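Ral guanine nucleotide dissociation stimulator-like 2 (Mus musculus, PDB 4JGW) probably acts as a guanine nucleotide exchange factor for small G proteins of the Ras superfamily and associates in vitro with GTP-bound Rap1A and H-Ras. Local coordinates at residues A[10-16]-A[28-34]; A[22-26]-A[58-62]; A[287-292]-A[328-333]. All coordinates share one frame. Residue numbers count along the deposited sequence, not the author numbering.

Contact 1 (A[10-16]-A[28-34]); sequences EEASVSV and VTSRQYR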
ATOM      1  N   GLU A  10      18.412  16.781  26.272  1.00 62.35           N
ATOM      2  CA  GLU A  10      17.544  17.806  26.842  1.00 62.16           C
ATOM      3  C   GLU A  10      17.784  19.133  26.123  1.00 61.87           C
ATOM      4  O   GLU A  10      18.919  19.612  26.052  1.00 61.80           O
ATOM      5  CB  GLU A  10      17.804  17.952  28.345  1.00 62.25           C
ATOM      6  CG  GLU A  10      16.673  18.618  29.126  1.00 62.69           C
ATOM      7  CD  GLU A  10      15.535  17.665  29.458  1.00 63.16           C
ATOM      8  OE1 GLU A  10      15.764  16.702  30.220  1.00 63.45           O
ATOM      9  OE2 GLU A  10      14.408  17.889  28.965  1.00 63.30           O
ATOM     10  N   GLU A  11      16.715  19.717  25.583  1.00 61.49           N
ATOM     11  CA  GLU A  11      16.822  20.959  24.814  1.00 61.16           C
ATOM     12  C   GLU A  11      16.674  22.212  25.677  1.00 60.75           C
ATOM     13  O   GLU A  11      16.048  22.180  26.739  1.00 60.74           O
ATOM     14  CB  GLU A  11      15.825  20.978  23.648  1.00 61.27           C
ATOM     15  CG  GLU A  11      14.353  21.031  24.046  1.00 61.66           C
ATOM     16  CD  GLU A  11      13.429  21.179  22.849  1.00 62.31           C
ATOM     17  OE1 GLU A  11      13.745  20.630  21.771  1.00 62.69           O
ATOM     18  OE2 GLU A  11      12.379  21.841  22.985  1.00 62.69           O
ATOM     19  N   ALA A  12      17.257  23.312  25.202  1.00 60.21           N
ATOM     20  CA  ALA A  12      17.226  24.589  25.909  1.00 59.68           C
ATOM     21  C   ALA A  12      16.438  25.657  25.148  1.00 59.30           C
ATOM     22  O   ALA A  12      15.848  26.549  25.763  1.00 59.26           O
ATOM     23  CB  ALA A  12      18.644  25.073  26.192  1.00 59.69           C
ATOM     24  N   SER A  13      16.435  25.558  23.818  1.00 58.80           N
ATOM     25  CA  SER A  13      15.786  26.548  22.953  1.00 58.24           C
ATOM     26  C   SER A  13      15.407  25.966  21.588  1.00 57.80           C
ATOM     27  O   SER A  13      16.135  25.142  21.034  1.00 57.68           O
ATOM     28  CB  SER A  13      16.699  27.765  22.766  1.00 58.26           C
ATOM     29  OG  SER A  13      16.077  28.770  21.983  1.00 58.50           O
ATOM     30  N   VAL A  14      14.263  26.402  21.061  1.00 57.28           N
ATOM     31  CA  VAL A  14      13.810  26.039  19.712  1.00 56.75           C
ATOM     32  C   VAL A  14      13.266  27.278  18.994  1.00 56.31           C
ATOM     33  O   VAL A  14      12.336  27.929  19.480  1.00 56.27           O
ATOM     34  CB  VAL A  14      12.725  24.920  19.731  1.00 56.78           C
ATOM     35  CG1 VAL A  14      12.094  24.742  18.350  1.00 56.86           C
ATOM     36  CG2 VAL A  14      13.309  23.599  20.203  1.00 56.91           C
ATOM     37  N   SER A  15      13.855  27.597  17.843  1.00 55.68           N
ATOM     38  CA  SER A  15      13.413  28.728  17.028  1.00 55.08           C
ATOM     39  C   SER A  15      12.882  28.267  15.673  1.00 54.56           C
ATOM     40  O   SER A  15      13.524  27.472  14.984  1.00 54.48           O
ATOM     41  CB  SER A  15      14.551  29.734  16.837  1.00 55.16           C
ATOM     42  OG  SER A  15      14.937  30.300  18.077  1.00 55.42           O
ATOM     43  N   VAL A  16      11.705  28.771  15.304  1.00 53.92           N
ATOM     44  CA  VAL A  16      11.046  28.397  14.051  1.00 53.33           C
ATOM     45  C   VAL A  16      10.619  29.640  13.267  1.00 52.90           C
ATOM     46  O   VAL A  16       9.913  30.501  13.795  1.00 52.84           O
ATOM     47  CB  VAL A  16       9.808  27.487  14.301  1.00 53.32           C
ATOM     48  CG1 VAL A  16       9.166  27.058  12.985  1.00 53.16           C
ATOM     49  CG2 VAL A  16      10.186  26.263  15.128  1.00 53.33           C
ATOM     50  N   VAL A  28      12.476  26.982   8.416  1.00 40.26           N
ATOM     51  CA  VAL A  28      13.719  26.703   9.125  1.00 40.29           C
ATOM     52  C   VAL A  28      13.419  26.475  10.603  1.00 40.36           C
ATOM     53  O   VAL A  28      12.684  27.247  11.225  1.00 40.46           O
ATOM     54  CB  VAL A  28      14.766  27.836   8.955  1.00 40.28           C
ATOM     55  CG1 VAL A  28      16.112  27.418   9.542  1.00 40.15           C
ATOM     56  CG2 VAL A  28      14.930  28.203   7.488  1.00 40.02           C
ATOM     57  N   THR A  29      13.977  25.398  11.144  1.00 40.36           N
ATOM     58  CA  THR A  29      13.871  25.090  12.561  1.00 40.49           C
ATOM     59  C   THR A  29      15.277  24.965  13.133  1.00 40.70           C
ATOM     60  O   THR A  29      16.126  24.292  12.555  1.00 40.80           O
ATOM     61  CB  THR A  29      13.087  23.780  12.796  1.00 40.47           C
ATOM     62  OG1 THR A  29      11.841  23.834  12.091  1.00 40.39           O
ATOM     63  CG2 THR A  29      12.813  23.563  14.280  1.00 40.41           C
ATOM     64  N   SER A  30      15.519  25.629  14.259  1.00 40.85           N
ATOM     65  CA  SER A  30      16.813  25.565  14.927  1.00 41.04           C
ATOM     66  C   SER A  30      16.630  25.179  16.389  1.00 41.24           C
ATOM     67  O   SER A  30      16.036  25.925  17.171  1.00 41.16           O
ATOM     68  CB  SER A  30      17.554  26.899  14.805  1.00 41.01           C
ATOM     69  OG  SER A  30      18.927  26.747  15.112  1.00 40.89           O
ATOM     70  N   ARG A  31      17.138  24.002  16.745  1.00 41.46           N
ATOM     71  CA  ARG A  31      16.980  23.461  18.092  1.00 41.83           C
ATOM     72  C   ARG A  31      18.323  23.417  18.816  1.00 41.87           C
ATOM     73  O   ARG A  31      19.250  22.724  18.387  1.00 41.83           O
ATOM     74  CB  ARG A  31      16.352  22.063  18.045  1.00 41.90           C
ATOM     75  CG  ARG A  31      15.076  21.965  17.210  1.00 42.52           C
ATOM     76  CD  ARG A  31      14.731  20.514  16.887  1.00 43.37           C
ATOM     77  NE  ARG A  31      14.048  20.386  15.598  1.00 44.33           N
ATOM     78  CZ  ARG A  31      14.666  20.305  14.420  1.00 44.65           C
ATOM     79  NH1 ARG A  31      15.993  20.338  14.349  1.00 44.56           N
ATOM     80  NH2 ARG A  31      13.954  20.193  13.303  1.00 44.26           N
ATOM     81  N   GLN A  32      18.422  24.173  19.906  1.00 42.04           N
ATOM     82  CA  GLN A  32      19.620  24.184  20.737  1.00 42.18           C
ATOM     83  C   GLN A  32      19.457  23.203  21.893  1.00 42.40           C
ATOM     84  O   GLN A  32      18.553  23.346  22.719  1.00 42.47           O
ATOM     85  CB  GLN A  32      19.912  25.596  21.263  1.00 42.12           C
ATOM     86  CG  GLN A  32      21.188  25.716  22.104  1.00 41.84           C
ATOM     87  CD  GLN A  32      22.457  25.512  21.294  1.00 41.62           C
ATOM     88  OE1 GLN A  32      22.769  26.294  20.397  1.00 42.09           O
ATOM     89  NE2 GLN A  32      23.202  24.460  21.616  1.00 41.04           N
ATOM     90  N   TYR A  33      20.334  22.205  21.933  1.00 42.64           N
ATOM     91  CA  TYR A  33      20.339  21.221  23.007  1.00 42.99           C
ATOM     92  C   TYR A  33      21.415  21.543  24.037  1.00 43.12           C
ATOM     93  O   TYR A  33      22.424  22.178  23.719  1.00 43.16           O
ATOM     94  CB  TYR A  33      20.554  19.813  22.445  1.00 43.01           C
ATOM     95  CG  TYR A  33      19.354  19.248  21.715  1.00 43.33           C
ATOM     96  CD1 TYR A  33      19.183  19.453  20.345  1.00 43.65           C
ATOM     97  CD2 TYR A  33      18.388  18.505  22.394  1.00 43.49           C
ATOM     98  CE1 TYR A  33      18.081  18.934  19.669  1.00 43.83           C
ATOM     99  CE2 TYR A  33      17.282  17.981  21.729  1.00 43.70           C
ATOM    100  CZ  TYR A  33      17.135  18.198  20.369  1.00 43.74           C
ATOM    101  OH  TYR A  33      16.043  17.682  19.711  1.00 43.58           O
ATOM    102  N   ARG A  34      21.185  21.110  25.273  1.00 43.30           N
ATOM    103  CA  ARG A  34      22.181  21.216  26.331  1.00 43.48           C
ATOM    104  C   ARG A  34      23.294  20.204  26.067  1.00 43.40           C
ATOM    105  O   ARG A  34      23.022  19.105  25.583  1.00 43.43           O
ATOM    106  CB  ARG A  34      21.545  20.965  27.699  1.00 43.61           C
ATOM    107  CG  ARG A  34      20.638  22.088  28.187  1.00 44.42           C
ATOM    108  CD  ARG A  34      20.111  21.797  29.584  1.00 45.96           C
ATOM    109  NE  ARG A  34      19.274  22.882  30.095  1.00 47.07           N
ATOM    110  CZ  ARG A  34      17.943  22.903  30.046  1.00 47.75           C
ATOM    111  NH1 ARG A  34      17.269  21.894  29.506  1.00 48.05           N
ATOM    112  NH2 ARG A  34      17.281  23.940  30.542  1.00 47.97           N
TER

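Contact 2 (A[22-26]-A[58-62]); sequences DGATF and ALVRH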
ATOM      1  N   ASP A  22      12.639  31.916  -4.746  1.00 47.87           N
ATOM      2  CA  ASP A  22      12.094  32.159  -6.091  1.00 47.43           C
ATOM      3  C   ASP A  22      10.633  31.722  -6.250  1.00 46.97           C
ATOM      4  O   ASP A  22       9.744  32.562  -6.426  1.00 47.13           O
ATOM      5  CB  ASP A  22      12.986  31.509  -7.162  1.00 47.51           C
ATOM      6  CG  ASP A  22      12.547  31.839  -8.587  1.00 47.81           C
ATOM      7  OD1 ASP A  22      11.987  32.933  -8.822  1.00 47.92           O
ATOM      8  OD2 ASP A  22      12.778  30.997  -9.481  1.00 48.18           O
ATOM      9  N   GLY A  23      10.394  30.415  -6.171  1.00 46.19           N
ATOM     10  CA  GLY A  23       9.044  29.871  -6.279  1.00 45.31           C
ATOM     11  C   GLY A  23       8.745  28.799  -5.246  1.00 44.67           C
ATOM     12  O   GLY A  23       8.103  27.798  -5.559  1.00 44.47           O
ATOM     13  N   ALA A  24       9.205  29.018  -4.015  1.00 43.99           N
ATOM     14  CA  ALA A  24       9.047  28.048  -2.930  1.00 43.35           C
ATOM     15  C   ALA A  24       9.040  28.701  -1.548  1.00 42.85           C
ATOM     16  O   ALA A  24       9.608  29.777  -1.355  1.00 42.84           O
ATOM     17  CB  ALA A  24      10.139  26.980  -3.006  1.00 43.23           C
ATOM     18  N   THR A  25       8.392  28.035  -0.596  1.00 42.32           N
ATOM     19  CA  THR A  25       8.364  28.467   0.799  1.00 41.84           C
ATOM     20  C   THR A  25       8.994  27.393   1.690  1.00 41.51           C
ATOM     21  O   THR A  25       8.633  26.217   1.615  1.00 41.46           O
ATOM     22  CB  THR A  25       6.921  28.782   1.264  1.00 41.82           C
ATOM     23  OG1 THR A  25       6.377  29.828   0.450  1.00 41.85           O
ATOM     24  CG2 THR A  25       6.893  29.225   2.724  1.00 41.89           C
ATOM     25  N   PHE A  26       9.939  27.815   2.524  1.00 41.16           N
ATOM     26  CA  PHE A  26      10.665  26.915   3.413  1.00 40.68           C
ATOM     27  C   PHE A  26      10.387  27.250   4.874  1.00 40.62           C
ATOM     28  O   PHE A  26      10.065  28.390   5.208  1.00 40.62           O
ATOM     29  CB  PHE A  26      12.173  27.004   3.146  1.00 40.53           C
ATOM     30  CG  PHE A  26      12.584  26.529   1.779  1.00 40.09           C
ATOM     31  CD1 PHE A  26      12.582  27.398   0.694  1.00 39.77           C
ATOM     32  CD2 PHE A  26      12.989  25.213   1.580  1.00 39.78           C
ATOM     33  CE1 PHE A  26      12.964  26.960  -0.571  1.00 39.82           C
ATOM     34  CE2 PHE A  26      13.373  24.766   0.320  1.00 39.51           C
ATOM     35  CZ  PHE A  26      13.361  25.641  -0.756  1.00 39.83           C
ATOM     36  N   ALA A  58      10.537  24.434  -8.727  1.00 33.85           N
ATOM     37  CA  ALA A  58      11.190  24.697  -7.445  1.00 33.44           C
ATOM     38  C   ALA A  58      11.403  23.415  -6.642  1.00 33.07           C
ATOM     39  O   ALA A  58      12.385  23.293  -5.905  1.00 32.99           O
ATOM     40  CB  ALA A  58      10.392  25.705  -6.636  1.00 33.35           C
ATOM     41  N   LEU A  59      10.479  22.467  -6.788  1.00 32.63           N
ATOM     42  CA  LEU A  59      10.610  21.154  -6.160  1.00 32.29           C
ATOM     43  C   LEU A  59      11.855  20.435  -6.673  1.00 32.06           C
ATOM     44  O   LEU A  59      12.578  19.809  -5.897  1.00 31.91           O
ATOM     45  CB  LEU A  59       9.362  20.292  -6.399  1.00 32.13           C
ATOM     46  CG  LEU A  59       7.991  20.753  -5.885  1.00 32.20           C
ATOM     47  CD1 LEU A  59       6.954  19.654  -6.076  1.00 32.25           C
ATOM     48  CD2 LEU A  59       8.025  21.191  -4.429  1.00 31.92           C
ATOM     49  N   VAL A  60      12.101  20.550  -7.978  1.00 31.87           N
ATOM     50  CA  VAL A  60      13.250  19.918  -8.626  1.00 31.75           C
ATOM     51  C   VAL A  60      14.576  20.580  -8.226  1.00 31.77           C
ATOM     52  O   VAL A  60      15.588  19.892  -8.068  1.00 31.64           O
ATOM     53  CB  VAL A  60      13.079  19.873 -10.170  1.00 31.83           C
ATOM     54  CG1 VAL A  60      14.361  19.409 -10.866  1.00 31.44           C
ATOM     55  CG2 VAL A  60      11.914  18.960 -10.545  1.00 31.92           C
ATOM     56  N   ARG A  61      14.561  21.905  -8.057  1.00 31.75           N
ATOM     57  CA  ARG A  61      15.735  22.640  -7.565  1.00 31.82           C
ATOM     58  C   ARG A  61      16.124  22.161  -6.169  1.00 31.48           C
ATOM     59  O   ARG A  61      17.299  21.913  -5.896  1.00 31.48           O
ATOM     60  CB  ARG A  61      15.490  24.156  -7.554  1.00 31.99           C
ATOM     61  CG  ARG A  61      15.534  24.820  -8.924  1.00 32.71           C
ATOM     62  CD  ARG A  61      15.663  26.344  -8.820  1.00 34.34           C
ATOM     63  NE  ARG A  61      14.451  26.984  -8.304  1.00 35.29           N
ATOM     64  CZ  ARG A  61      13.424  27.385  -9.052  1.00 35.90           C
ATOM     65  NH1 ARG A  61      13.438  27.219 -10.370  1.00 36.22           N
ATOM     66  NH2 ARG A  61      12.371  27.955  -8.480  1.00 36.40           N
ATOM     67  N   HIS A  62      15.123  22.028  -5.302  1.00 31.21           N
ATOM     68  CA  HIS A  62      15.302  21.510  -3.947  1.00 31.00           C
ATOM     69  C   HIS A  62      15.716  20.031  -3.975  1.00 30.91           C
ATOM     70  O   HIS A  62      16.541  19.598  -3.168  1.00 30.78           O
ATOM     71  CB  HIS A  62      14.010  21.712  -3.145  1.00 30.97           C
ATOM     72  CG  HIS A  62      14.130  21.396  -1.685  1.00 30.99           C
ATOM     73  ND1 HIS A  62      15.023  22.033  -0.851  1.00 30.87           N
ATOM     74  CD2 HIS A  62      13.440  20.530  -0.905  1.00 30.88           C
ATOM     75  CE1 HIS A  62      14.891  21.562   0.376  1.00 30.70           C
ATOM     76  NE2 HIS A  62      13.934  20.650   0.372  1.00 30.77           N
TER

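Contact 3 (A[287-292]-A[328-333]); sequences RARLLE and AWGETT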
ATOM      1  N   ARG A 287     -25.061 -26.789   8.052  1.00 35.56           N
ATOM      2  CA  ARG A 287     -24.632 -25.448   7.670  1.00 35.24           C
ATOM      3  C   ARG A 287     -23.810 -24.793   8.778  1.00 35.13           C
ATOM      4  O   ARG A 287     -22.895 -24.017   8.498  1.00 35.09           O
ATOM      5  CB  ARG A 287     -25.845 -24.576   7.326  1.00 35.27           C
ATOM      6  CG  ARG A 287     -25.504 -23.328   6.516  1.00 34.95           C
ATOM      7  CD  ARG A 287     -26.729 -22.467   6.199  1.00 34.61           C
ATOM      8  NE  ARG A 287     -27.844 -23.233   5.640  1.00 34.31           N
ATOM      9  CZ  ARG A 287     -27.964 -23.591   4.363  1.00 33.60           C
ATOM     10  NH1 ARG A 287     -27.033 -23.266   3.477  1.00 32.74           N
ATOM     11  NH2 ARG A 287     -29.023 -24.286   3.974  1.00 33.74           N
ATOM     12  N   ALA A 288     -24.146 -25.109  10.028  1.00 34.94           N
ATOM     13  CA  ALA A 288     -23.413 -24.606  11.189  1.00 34.90           C
ATOM     14  C   ALA A 288     -21.964 -25.087  11.189  1.00 34.83           C
ATOM     15  O   ALA A 288     -21.067 -24.360  11.616  1.00 35.07           O
ATOM     16  CB  ALA A 288     -24.104 -25.016  12.474  1.00 34.80           C
ATOM     17  N   ARG A 289     -21.746 -26.309  10.705  1.00 34.55           N
ATOM     18  CA  ARG A 289     -20.403 -26.881  10.603  1.00 34.41           C
ATOM     19  C   ARG A 289     -19.528 -26.093   9.627  1.00 33.91           C
ATOM     20  O   ARG A 289     -18.322 -25.955   9.836  1.00 33.78           O
ATOM     21  CB  ARG A 289     -20.471 -28.362  10.205  1.00 34.60           C
ATOM     22  CG  ARG A 289     -21.198 -29.246  11.222  1.00 35.72           C
ATOM     23  CD  ARG A 289     -20.477 -29.265  12.568  1.00 37.77           C
ATOM     24  NE  ARG A 289     -21.405 -29.270  13.701  1.00 39.88           N
ATOM     25  CZ  ARG A 289     -21.033 -29.286  14.983  1.00 40.91           C
ATOM     26  NH1 ARG A 289     -19.748 -29.296  15.315  1.00 40.87           N
ATOM     27  NH2 ARG A 289     -21.952 -29.292  15.940  1.00 41.70           N
ATOM     28  N   LEU A 290     -20.153 -25.575   8.570  1.00 33.37           N
ATOM     29  CA  LEU A 290     -19.484 -24.698   7.615  1.00 32.69           C
ATOM     30  C   LEU A 290     -19.173 -23.335   8.235  1.00 32.35           C
ATOM     31  O   LEU A 290     -18.085 -22.796   8.032  1.00 32.17           O
ATOM     32  CB  LEU A 290     -20.322 -24.545   6.344  1.00 32.62           C
ATOM     33  CG  LEU A 290     -20.348 -25.763   5.412  1.00 32.16           C
ATOM     34  CD1 LEU A 290     -21.637 -25.806   4.609  1.00 31.45           C
ATOM     35  CD2 LEU A 290     -19.137 -25.788   4.489  1.00 31.09           C
ATOM     36  N   LEU A 291     -20.123 -22.793   8.995  1.00 31.98           N
ATOM     37  CA  LEU A 291     -19.909 -21.545   9.734  1.00 31.70           C
ATOM     38  C   LEU A 291     -18.753 -21.692  10.723  1.00 31.51           C
ATOM     39  O   LEU A 291     -17.850 -20.856  10.756  1.00 31.30           O
ATOM     40  CB  LEU A 291     -21.181 -21.115  10.475  1.00 31.59           C
ATOM     41  CG  LEU A 291     -22.385 -20.603   9.678  1.00 31.55           C
ATOM     42  CD1 LEU A 291     -23.615 -20.542  10.573  1.00 31.46           C
ATOM     43  CD2 LEU A 291     -22.113 -19.243   9.051  1.00 31.11           C
ATOM     44  N   GLU A 292     -18.792 -22.769  11.509  1.00 31.30           N
ATOM     45  CA  GLU A 292     -17.739 -23.100  12.473  1.00 31.26           C
ATOM     46  C   GLU A 292     -16.378 -23.256  11.793  1.00 30.95           C
ATOM     47  O   GLU A 292     -15.358 -22.819  12.328  1.00 31.00           O
ATOM     48  CB  GLU A 292     -18.096 -24.382  13.237  1.00 31.39           C
ATOM     49  CG  GLU A 292     -19.217 -24.215  14.267  1.00 32.12           C
ATOM     50  CD  GLU A 292     -19.937 -25.521  14.600  1.00 33.10           C
ATOM     51  OE1 GLU A 292     -19.441 -26.609  14.230  1.00 33.52           O
ATOM     52  OE2 GLU A 292     -21.009 -25.457  15.240  1.00 33.16           O
ATOM     53  N   ALA A 328     -29.093 -21.785  11.246  1.00 40.19           N
ATOM     54  CA  ALA A 328     -27.700 -22.215  11.137  1.00 40.24           C
ATOM     55  C   ALA A 328     -26.851 -21.664  12.284  1.00 40.30           C
ATOM     56  O   ALA A 328     -26.114 -22.415  12.925  1.00 40.23           O
ATOM     57  CB  ALA A 328     -27.121 -21.804   9.794  1.00 40.09           C
ATOM     58  N   TRP A 329     -26.971 -20.361  12.545  1.00 40.42           N
ATOM     59  CA  TRP A 329     -26.282 -19.726  13.673  1.00 40.65           C
ATOM     60  C   TRP A 329     -26.716 -20.338  15.007  1.00 40.90           C
ATOM     61  O   TRP A 329     -25.902 -20.493  15.921  1.00 40.85           O
ATOM     62  CB  TRP A 329     -26.520 -18.213  13.685  1.00 40.59           C
ATOM     63  CG  TRP A 329     -25.687 -17.445  12.690  1.00 40.51           C
ATOM     64  CD1 TRP A 329     -26.137 -16.778  11.587  1.00 40.30           C
ATOM     65  CD2 TRP A 329     -24.264 -17.264  12.713  1.00 40.38           C
ATOM     66  NE1 TRP A 329     -25.086 -16.193  10.923  1.00 40.19           N
ATOM     67  CE2 TRP A 329     -23.925 -16.475  11.591  1.00 40.26           C
ATOM     68  CE3 TRP A 329     -23.242 -17.691  13.574  1.00 40.26           C
ATOM     69  CZ2 TRP A 329     -22.606 -16.106  11.304  1.00 40.30           C
ATOM     70  CZ3 TRP A 329     -21.929 -17.322  13.288  1.00 40.18           C
ATOM     71  CH2 TRP A 329     -21.627 -16.536  12.162  1.00 40.19           C
ATOM     72  N   GLY A 330     -27.998 -20.693  15.098  1.00 41.13           N
ATOM     73  CA  GLY A 330     -28.557 -21.344  16.282  1.00 41.41           C
ATOM     74  C   GLY A 330     -27.984 -22.721  16.569  1.00 41.65           C
ATOM     75  O   GLY A 330     -28.062 -23.200  17.700  1.00 41.74           O
ATOM     76  N   GLU A 331     -27.412 -23.355  15.545  1.00 41.84           N
ATOM     77  CA  GLU A 331     -26.779 -24.670  15.688  1.00 42.12           C
ATOM     78  C   GLU A 331     -25.263 -24.582  15.907  1.00 42.23           C
ATOM     79  O   GLU A 331     -24.601 -25.597  16.136  1.00 42.29           O
ATOM     80  CB  GLU A 331     -27.088 -25.561  14.474  1.00 42.14           C
ATOM     81  CG  GLU A 331     -28.557 -25.963  14.321  1.00 42.31           C
ATOM     82  CD  GLU A 331     -29.082 -26.786  15.490  1.00 42.59           C
ATOM     83  OE1 GLU A 331     -28.323 -27.612  16.046  1.00 42.55           O
ATOM     84  OE2 GLU A 331     -30.263 -26.606  15.851  1.00 43.01           O
ATOM     85  N   THR A 332     -24.727 -23.366  15.835  1.00 42.44           N
ATOM     86  CA  THR A 332     -23.299 -23.118  16.038  1.00 42.73           C
ATOM     87  C   THR A 332     -22.937 -23.221  17.522  1.00 42.95           C
ATOM     88  O   THR A 332     -23.626 -22.654  18.374  1.00 42.89           O
ATOM     89  CB  THR A 332     -22.892 -21.736  15.467  1.00 42.71           C
ATOM     90  OG1 THR A 332     -23.182 -21.696  14.063  1.00 42.55           O
ATOM     91  CG2 THR A 332     -21.405 -21.456  15.678  1.00 42.76           C
ATOM     92  N   THR A 333     -21.866 -23.958  17.820  1.00 43.25           N
ATOM     93  CA  THR A 333     -21.396 -24.133  19.199  1.00 43.68           C
ATOM     94  C   THR A 333     -21.012 -22.798  19.834  1.00 44.04           C
ATOM     95  O   THR A 333     -20.528 -21.890  19.149  1.00 44.01           O
ATOM     96  CB  THR A 333     -20.195 -25.111  19.300  1.00 43.64           C
ATOM     97  OG1 THR A 333     -19.080 -24.590  18.568  1.00 43.60           O
ATOM     98  CG2 THR A 333     -20.562 -26.490  18.761  1.00 43.58           C
TER

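Contact 1 (A[10-16]-A[28-34])
Strand residues 13-16 and 28-33 run antiparallel, with their axes approaching to 4.7 Å at 172°. Two hydrogen-bonded pairs fix the register. Ser15 N donates to Ser30 O and Ser30 N returns to Ser15 O, both at 2.8 Å, while Gln32 N reaches Ser13 O at 2.7 Å. Ala12 N (2.8 Å) and Ser13 N (3.3 Å) both donate to Gln32 O, which defines a classic beta bulge and shifts the register by one residue. Beyond it Glu11 pairs with Tyr33, and Arg34 N closes on Glu10 O at 2.8 Å. On one face Val14 CG2 rests on Arg31 CG at 3.8 Å and Val16 CG2 on Thr29 CG2 at 3.9 Å; the opposite face carries Ser13, Ser15, Ser30 and Gln32. Gln32 NE2 is hydrogen-bonded to Pro43 O, and Ala12 CB lies over one face of the Arg34 guanidinium. Strand 46-54 pairs with the other edge of 28-33, through Thr29 and Arg31. With no touching residue buried, this is an exposed beta hairpin with 11-21 as an edge strand of the antiparallel sheet; its hold on Pro43, in the proline-rich segment that follows, is consistent with a prearranged SH3-docking site.

Contact 2 (A[22-26]-A[58-62])
Here the hairpin formed by strands 11-21 and 24-33 meets helix 56-63 of the REM (RasGEF N-terminal) region, so the contact is strand-to-helix packing with no hydrogen bond between the two segments. Ala58 opens the helical segment and points its methyl at the strand: CB lies 3.3 Å from Gly23 O and 3.9 Å from Ala24 CB. With no side chain on Gly23 and only a methyl on Ala58, Gly23 CA and Ala58 CA come within 5.7 Å. Leu59 and Val60 serve other surfaces of the helix, Leu59 packing on Leu51 and Phe86 and Val60 on Leu92 and Leu95 of helix 89-101. One turn after Ala58, Arg61 stretches along the outside toward the hairpin turn. Its NH2 lies 3.2 Å from Asp22 OD2, but the carboxylate oxygen sits over a face of the guanidinium, so the salt bridge is purely electrostatic. His62 follows. Its NE2 is hydrogen-bonded to Asp72 OD2, and its ring also meets Phe75 edge-to-face. Toward the strand, the His62 face receives the edge of Phe26 in a T-shaped pair, with centroids 5.1 Å apart and planes at 65°; the closest atoms are Phe26 CE2 and His62 ND1, at 3.4 Å.

Contact 3 (A[287-292]-A[328-333])
Leu291 loses the most surface to this contact, 77 Å², followed by Ala328 with 58 Å² and Glu292 with 52 Å². Leu291 projects from helix 284-303 into the angle between Ala328, Trp329 and Thr332. Its CD1 is 3.8 Å from Ala328 CB and 3.7 Å from Thr332 OG1, and it stands over the six-membered ring of Trp329 in a CH-pi contact, 4.2 Å from the centroid and 17° off the ring normal. CD2 adds a contact of 3.9 Å to Trp329 CZ2. The indole is held in place by a hydrogen bond from NE1 to the carbonyl of Ile322 and by packing on Phe340.

Ala328 faces the helix directly. Its CB touches Arg287 CD at 3.7 Å, and its carbonyl O lies 3.3 Å from Ala288 CB. Such small residues bring the backbones to 4.9 Å, measured between Ala288 CA and Ala328 CA. The same carbonyl accepts a hydrogen bond from Thr332 OG1 at 3.2 Å.

Glu292 makes the one hydrogen bond across the segments: Thr333 N donates to its OE2 at 3.1 Å. The other carboxylate oxygen, OE1, forms a salt bridge with Arg289 NH1 at 2.9 Å, by charge alone. Thr333 is the N-cap residue of helix 334-344, and its OG1 is hydrogen-bonded to Ser336 OG. Glu292 therefore ties the short connection between helices 326-330 and 334-344 to a third helix. The arrangement packs helix 284-303 against helix 326-330 and the turn leading to the N-cap of helix 334-344, within the predominantly helical CDC25-homology (RasGEF) domain.

How the contacts relate
Contacts 1 and 2 belong to one structural unit. Both use strand 24-33, and their centres lie 25 Å apart: the 10-16/28-34 pairing builds the exposed, distal part of the hairpin, whereas 22-26/58-62 fastens its turn end to the REM region. Their segments alternate in sequence because 22-26, at the hairpin turn, lies between 10-16 and 28-34, while 58-62 follows both. Contact 3 comes later in the chain and lies in the CDC25-homology domain, its centre about 63 Å from that of contact 1 and 62 Å from that of contact 2. Contacts 2 and 3 fall on opposite sides of the chain's centre, reflecting the elongated two-domain architecture of this exchange-factor fragment.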